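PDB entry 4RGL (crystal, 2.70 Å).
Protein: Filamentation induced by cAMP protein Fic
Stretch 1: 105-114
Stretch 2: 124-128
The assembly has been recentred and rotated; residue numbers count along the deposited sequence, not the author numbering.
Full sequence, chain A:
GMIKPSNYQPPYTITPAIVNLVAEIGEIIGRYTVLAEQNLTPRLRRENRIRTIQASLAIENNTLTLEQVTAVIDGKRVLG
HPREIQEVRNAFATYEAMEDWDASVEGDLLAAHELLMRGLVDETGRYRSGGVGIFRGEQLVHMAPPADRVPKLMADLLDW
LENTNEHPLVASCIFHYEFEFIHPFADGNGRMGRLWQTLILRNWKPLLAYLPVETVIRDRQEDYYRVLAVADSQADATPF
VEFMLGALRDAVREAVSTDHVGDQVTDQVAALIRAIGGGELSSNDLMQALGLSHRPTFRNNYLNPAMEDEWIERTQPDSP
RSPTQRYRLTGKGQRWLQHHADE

Stretch 1 (105-114) VEGDLLAAHE
Stretch 2 (124-128) TGRYR

Stretch 1 is helical from Glu106 to Glu114, and the helix continues later in the chain. Val105 is the N-cap residue, with phi/psi -88/119 and chi1 t. The helical residues keep phi between -59 and -72 and psi between -35 and -51. Backbone bonds of the i to i+4 type run from Leu109 N to Val105 O (3.2 Å) through to Glu114 N to Leu110 O (3.0 Å). Stretch 2 has no regular helix or strand. It runs back along the helix: Thr124 lies near Glu114, and the end of Tyr127 lies near Glu106. The nearest CA pair across the stretches is Leu110 CA to Gly125 CA, 4.3 Å. Together the two stretches bury 414 Å².

Val105, Gly107 and Asp108 do not touch stretch 2. Glu106 has chi1 t, chi2 t and chi3 42°. Its CA-to-CB bond points sideways, but the extended chain brings the carboxylate to the tyrosine. Tyr127 OH donates a hydrogen bond to Glu106 OE2 at 3.0 Å. Tyr127 has chi1 m and chi2 -43°; its CA-to-CB bond points away, yet its ring returns to the helix.

Leu109 is buried, with chi1 t and chi2 p. Leu109 CD2 lies at the edge of the Tyr127 ring, 3.8 Å from Tyr127 OH. Leu110 has chi1 m and chi2 t. Leu110 CD2 sits over one face of that ring, 3.9 Å from Tyr127 CE1, an apolar contact. Leu110 CD2 is also 3.9 Å from Arg126 CA. Leu110 O accepts a CA-H...O contact from Gly125 CA at 3.3 Å, with an angle of 141° at the hydrogen. Gly125 has phi/psi 67/29, a region that favours glycine. An ideal CB on Gly125 would be tight, 3.4 Å from Glu114 CB.

The CA-to-CB bonds of Ala111 and Ala112 point away from stretch 2. That of His113 points toward it, with chi1 t and chi2 -102°. Gly125 N donates to His113 ND1 at 3.0 Å, with an N-H...acceptor angle of 157°. The donor lies near the ring plane, where the ND1 lone pair can accept it. His113 NE2 is bonded elsewhere in the structure.

Glu114 has chi1 t (153°), chi2 p and chi3 20°. Thr124 OG1 donates to Glu114 OE1 at 3.2 Å. Thr124 has phi/psi -115/142 and chi1 p. After Gly125 the backbone is extended: Arg126 has phi/psi -161/159, and Tyr127 has -77/153. Arg126 points its CA-to-CB bond away from the helix.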

# COMPACT_ATOMS: atom_id res chain seq x y z
N VAL A 105 1.43 -22.14 -2.32
CA VAL A 105 0.69 -23.06 -1.44
C VAL A 105 -0.82 -22.84 -1.59
O VAL A 105 -1.33 -21.76 -1.25
CB VAL A 105 1.13 -22.93 0.04
CG1 VAL A 105 0.33 -23.88 0.94
CG2 VAL A 105 2.62 -23.18 0.19
N GLU A 106 -1.56 -23.89 -2.05
CA GLU A 106 -3.01 -23.82 -2.26
C GLU A 106 -3.73 -23.49 -0.96
O GLU A 106 -4.65 -22.66 -0.95
CB GLU A 106 -3.53 -25.14 -2.84
CG GLU A 106 -4.95 -25.04 -3.40
CD GLU A 106 -5.44 -26.29 -4.11
OE1 GLU A 106 -5.17 -27.40 -3.60
OE2 GLU A 106 -6.14 -26.15 -5.14
N GLY A 107 -3.28 -24.09 0.15
CA GLY A 107 -3.85 -23.86 1.47
C GLY A 107 -3.74 -22.42 1.91
O GLY A 107 -4.68 -21.88 2.52
N ASP A 108 -2.60 -21.76 1.60
CA ASP A 108 -2.38 -20.36 1.94
C ASP A 108 -3.29 -19.45 1.12
O ASP A 108 -3.79 -18.45 1.65
CB ASP A 108 -0.91 -19.97 1.72
CG ASP A 108 0.07 -20.65 2.68
OD1 ASP A 108 -0.39 -21.15 3.73
OD2 ASP A 108 1.28 -20.60 2.42
N LEU A 109 -3.56 -19.82 -0.15
CA LEU A 109 -4.48 -19.08 -1.02
C LEU A 109 -5.90 -19.12 -0.45
O LEU A 109 -6.58 -18.09 -0.43
CB LEU A 109 -4.47 -19.68 -2.45
CG LEU A 109 -5.34 -18.96 -3.51
CD1 LEU A 109 -4.80 -17.59 -3.83
CD2 LEU A 109 -5.44 -19.77 -4.79
N LEU A 110 -6.32 -20.29 0.07
CA LEU A 110 -7.65 -20.46 0.64
C LEU A 110 -7.76 -19.74 1.98
O LEU A 110 -8.76 -19.06 2.23
CB LEU A 110 -7.98 -21.95 0.80
CG LEU A 110 -7.90 -22.79 -0.49
CD1 LEU A 110 -8.13 -24.24 -0.21
CD2 LEU A 110 -8.90 -22.29 -1.54
N ALA A 111 -6.71 -19.82 2.81
CA ALA A 111 -6.67 -19.11 4.10
C ALA A 111 -6.81 -17.58 3.90
O ALA A 111 -7.49 -16.91 4.69
CB ALA A 111 -5.37 -19.43 4.83
N ALA A 112 -6.21 -17.04 2.81
CA ALA A 112 -6.31 -15.62 2.48
C ALA A 112 -7.73 -15.25 2.07
O ALA A 112 -8.25 -14.23 2.52
CB ALA A 112 -5.33 -15.28 1.36
N HIS A 113 -8.36 -16.08 1.22
CA HIS A 113 -9.73 -15.84 0.76
C HIS A 113 -10.71 -15.86 1.94
O HIS A 113 -11.65 -15.05 1.98
CB HIS A 113 -10.14 -16.88 -0.29
CG HIS A 113 -11.50 -16.65 -0.85
ND1 HIS A 113 -12.58 -17.41 -0.44
CD2 HIS A 113 -11.93 -15.70 -1.72
CE1 HIS A 113 -13.63 -16.92 -1.10
NE2 HIS A 113 -13.28 -15.89 -1.88
N GLU A 114 -10.45 -16.74 2.95
CA GLU A 114 -11.25 -16.82 4.17
C GLU A 114 -11.20 -15.48 4.94
O GLU A 114 -12.25 -14.92 5.26
CB GLU A 114 -10.76 -17.99 5.07
CG GLU A 114 -11.01 -17.80 6.57
CD GLU A 114 -12.45 -17.60 7.00
OE1 GLU A 114 -13.37 -17.96 6.23
OE2 GLU A 114 -12.66 -17.09 8.13
N THR A 124 -16.46 -19.39 1.49
CA THR A 124 -15.19 -18.76 1.85
C THR A 124 -14.12 -19.83 2.08
O THR A 124 -14.41 -20.86 2.68
CB THR A 124 -15.36 -17.89 3.11
OG1 THR A 124 -15.74 -18.73 4.20
CG2 THR A 124 -16.39 -16.79 2.92
N GLY A 125 -12.90 -19.54 1.65
CA GLY A 125 -11.76 -20.45 1.85
C GLY A 125 -11.87 -21.75 1.07
O GLY A 125 -11.37 -22.79 1.50
N ARG A 126 -12.56 -21.69 -0.08
CA ARG A 126 -12.76 -22.85 -0.97
C ARG A 126 -13.16 -22.37 -2.34
O ARG A 126 -13.64 -21.24 -2.49
CB ARG A 126 -13.84 -23.81 -0.40
CG ARG A 126 -15.16 -23.12 -0.05
CD ARG A 126 -16.13 -24.08 0.62
NE ARG A 126 -17.25 -23.37 1.24
CZ ARG A 126 -17.24 -22.90 2.49
NH1 ARG A 126 -16.17 -23.07 3.25
NH2 ARG A 126 -18.30 -22.26 2.97
N TYR A 127 -12.96 -23.21 -3.36
CA TYR A 127 -13.31 -22.83 -4.72
C TYR A 127 -14.82 -22.93 -4.92
O TYR A 127 -15.50 -23.67 -4.20
CB TYR A 127 -12.57 -23.70 -5.75
CG TYR A 127 -11.06 -23.59 -5.65
CD1 TYR A 127 -10.44 -22.35 -5.48
CD2 TYR A 127 -10.24 -24.70 -5.85
CE1 TYR A 127 -9.05 -22.23 -5.43
CE2 TYR A 127 -8.85 -24.59 -5.81
CZ TYR A 127 -8.26 -23.36 -5.60
OH TYR A 127 -6.89 -23.25 -5.55
N ARG A 128 -15.35 -22.13 -5.85
CA ARG A 128 -16.79 -22.08 -6.15
C ARG A 128 -17.30 -23.46 -6.58
O ARG A 128 -16.60 -24.20 -7.28
CB ARG A 128 -17.07 -21.05 -7.24
CG ARG A 128 -16.21 -21.22 -8.48
CD ARG A 128 -16.41 -20.11 -9.45
NE ARG A 128 -15.43 -20.16 -10.54
CZ ARG A 128 -15.61 -20.82 -11.67
NH1 ARG A 128 -16.73 -21.51 -11.88
NH2 ARG A 128 -14.68 -20.81 -12.61